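Local coordinates for protein 5-carboxyvanillate decarboxylase (Sphingomonas paucimobilis, PDB 4L6D) that probably catalyses the decarboxylation of 5-carboxyvanillate to vanillate, using a manganese-binding active site of the amidohydrolase fold, at residues G273-A278 with V307-T312. Residues are numbered along the deposited sequence; the frame is centred on the assembly and turned at random.
Sequences GVESHA and VQFIRT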
loop_
_atom_site.group_PDB
_atom_site.type_symbol
_atom_site.label_atom_id
_atom_site.label_comp_id
_atom_site.label_asym_id
_atom_site.label_seq_id
_atom_site.Cartn_x
_atom_site.Cartn_y
_atom_site.Cartn_z
ATOM N N GLY A 273 -6.306 -5.777 -13.204
ATOM C CA GLY A 273 -6.953 -4.676 -12.506
ATOM C C GLY A 273 -6.213 -3.356 -12.460
ATOM O O GLY A 273 -6.645 -2.444 -11.757
ATOM N N VAL A 274 -5.111 -3.243 -13.198
ATOM C CA VAL A 274 -4.332 -2.003 -13.252
ATOM C C VAL A 274 -3.995 -1.707 -14.706
ATOM O O VAL A 274 -2.865 -1.903 -15.171
ATOM C CB VAL A 274 -3.055 -2.064 -12.386
ATOM C CG1 VAL A 274 -2.320 -0.713 -12.397
ATOM C CG2 VAL A 274 -3.421 -2.470 -10.955
ATOM N N GLU A 275 -5.008 -1.250 -15.433
ATOM C CA GLU A 275 -4.876 -0.974 -16.860
ATOM C C GLU A 275 -4.384 0.454 -17.059
ATOM O O GLU A 275 -5.065 1.302 -17.628
ATOM C CB GLU A 275 -6.220 -1.258 -17.547
ATOM C CG GLU A 275 -6.598 -2.734 -17.355
ATOM C CD GLU A 275 -8.028 -3.090 -17.756
ATOM O OE1 GLU A 275 -8.696 -2.294 -18.452
ATOM O OE2 GLU A 275 -8.469 -4.203 -17.363
ATOM N N SER A 276 -3.169 0.690 -16.566
ATOM C CA SER A 276 -2.527 1.995 -16.629
ATOM C C SER A 276 -1.215 1.904 -17.382
ATOM O O SER A 276 -0.297 1.218 -16.946
ATOM C CB SER A 276 -2.235 2.486 -15.208
ATOM O OG SER A 276 -1.316 3.572 -15.236
ATOM N N HIS A 277 -1.114 2.594 -18.512
ATOM C CA HIS A 277 0.162 2.600 -19.230
ATOM C C HIS A 277 1.289 3.187 -18.384
ATOM O O HIS A 277 2.435 2.746 -18.479
ATOM C CB HIS A 277 0.042 3.364 -20.544
ATOM C CG HIS A 277 -0.795 2.667 -21.567
ATOM N ND1 HIS A 277 -1.448 3.342 -22.577
ATOM C CD2 HIS A 277 -1.076 1.352 -21.746
ATOM C CE1 HIS A 277 -2.101 2.473 -23.329
ATOM N NE2 HIS A 277 -1.903 1.262 -22.840
ATOM N N ALA A 278 0.976 4.182 -17.562
ATOM C CA ALA A 278 1.998 4.810 -16.727
ATOM C C ALA A 278 2.533 3.841 -15.685
ATOM O O ALA A 278 3.741 3.792 -15.443
ATOM C CB ALA A 278 1.440 6.059 -16.036
ATOM N N VAL A 307 -7.572 -6.182 -22.880
ATOM C CA VAL A 307 -6.907 -6.476 -24.141
ATOM C C VAL A 307 -6.442 -5.192 -24.830
ATOM O O VAL A 307 -5.296 -5.097 -25.285
ATOM C CB VAL A 307 -7.849 -7.283 -25.063
ATOM C CG1 VAL A 307 -7.306 -7.355 -26.495
ATOM C CG2 VAL A 307 -8.049 -8.684 -24.490
ATOM N N GLN A 308 -7.321 -4.201 -24.902
ATOM C CA GLN A 308 -6.979 -2.976 -25.603
ATOM C C GLN A 308 -5.891 -2.204 -24.872
ATOM O O GLN A 308 -5.063 -1.551 -25.513
ATOM C CB GLN A 308 -8.240 -2.163 -25.876
ATOM C CG GLN A 308 -9.138 -2.950 -26.829
ATOM C CD GLN A 308 -10.531 -2.384 -27.005
ATOM O OE1 GLN A 308 -10.800 -1.217 -26.698
ATOM N NE2 GLN A 308 -11.424 -3.213 -27.536
ATOM N N PHE A 309 -5.862 -2.333 -23.547
ATOM C CA PHE A 309 -4.794 -1.745 -22.735
ATOM C C PHE A 309 -3.410 -2.243 -23.176
ATOM O O PHE A 309 -2.504 -1.437 -23.431
ATOM C CB PHE A 309 -5.074 -2.036 -21.252
ATOM C CG PHE A 309 -3.847 -2.101 -20.367
ATOM C CD1 PHE A 309 -3.110 -0.961 -20.055
ATOM C CD2 PHE A 309 -3.461 -3.322 -19.812
ATOM C CE1 PHE A 309 -1.994 -1.042 -19.209
ATOM C CE2 PHE A 309 -2.354 -3.412 -18.972
ATOM C CZ PHE A 309 -1.616 -2.273 -18.678
ATOM N N ILE A 310 -3.245 -3.555 -23.314
ATOM C CA ILE A 310 -1.937 -4.065 -23.720
ATOM C C ILE A 310 -1.660 -3.878 -25.223
ATOM O O ILE A 310 -0.531 -3.553 -25.601
ATOM C CB ILE A 310 -1.692 -5.520 -23.228
ATOM C CG1 ILE A 310 -0.259 -5.970 -23.527
ATOM C CG2 ILE A 310 -2.672 -6.481 -23.855
ATOM C CD1 ILE A 310 0.802 -5.145 -22.838
ATOM N N ARG A 311 -2.678 -4.031 -26.076
ATOM C CA ARG A 311 -2.471 -3.847 -27.516
ATOM C C ARG A 311 -2.025 -2.428 -27.858
ATOM O O ARG A 311 -1.353 -2.208 -28.871
ATOM C CB ARG A 311 -3.730 -4.199 -28.320
ATOM C CG ARG A 311 -4.054 -5.692 -28.388
ATOM C CD ARG A 311 -5.077 -5.905 -29.503
ATOM N NE ARG A 311 -5.771 -7.193 -29.446
ATOM C CZ ARG A 311 -5.244 -8.347 -29.832
ATOM N NH1 ARG A 311 -4.001 -8.389 -30.305
ATOM N NH2 ARG A 311 -5.965 -9.462 -29.745
ATOM N N THR A 312 -2.421 -1.464 -27.032
ATOM C CA THR A 312 -2.078 -0.072 -27.286
ATOM C C THR A 312 -0.958 0.452 -26.387
ATOM O O THR A 312 -0.696 1.657 -26.386
ATOM C CB THR A 312 -3.287 0.859 -27.109
ATOM O OG1 THR A 312 -3.741 0.791 -25.745
ATOM C CG2 THR A 312 -4.419 0.456 -28.053
#
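His277 NE2 donates a hydrogen bond to Phe309 O at 2.8 Å, tying the imidazole to a backbone carbonyl near the end of helix 303-311. The N-H...O angle is 157°; the oxygen lies almost in the imidazole plane, and the donor meets it in the carbonyl plane, on a lone pair. The neighbouring ring atom, His277 CE1, lies 3.4 Å from Thr312 OG1, which also approaches the imidazole at its edge. That hydroxyl turns back onto the last turn of the helix it follows and bonds to Gln308 O at 2.7 Å, while Thr312 N reaches the same oxygen from the opposite face of the carbonyl.

Beside this polar pair, the Phe309 ring packs against the 274-276 turn. Phe309 CG stands roughly anti to the backbone N (chi1 153°), on the side of the chain facing Glu275. Glu275 CA sits over the ring centre in a CH-pi contact, 3.6 Å from the centroid. Glu275 CB packs on Phe309 CG at 3.8 Å. Glu275 is the centre of an inverse gamma turn, with a weak bond from Ser276 N to Val274 O. The imidazole meets the phenyl rim to rim, His277 CD2 lying 3.5 Å from Phe309 CD1. An alanine in place of Phe309 would probably open a gap against the turn, leaving Glu275 CA without its aromatic face and the imidazole without its rim neighbour.

Ser276 N-caps helix 277-287 through its OG and Ala279 N, and Leu280 of that helix also packs against Phe309. In the barrel of this amidohydrolase fold, the contact joins the loop between strand 267-270 and helix 277-287 to helix 303-311, which follows strand 292-293 and the manganese ligand Asp297.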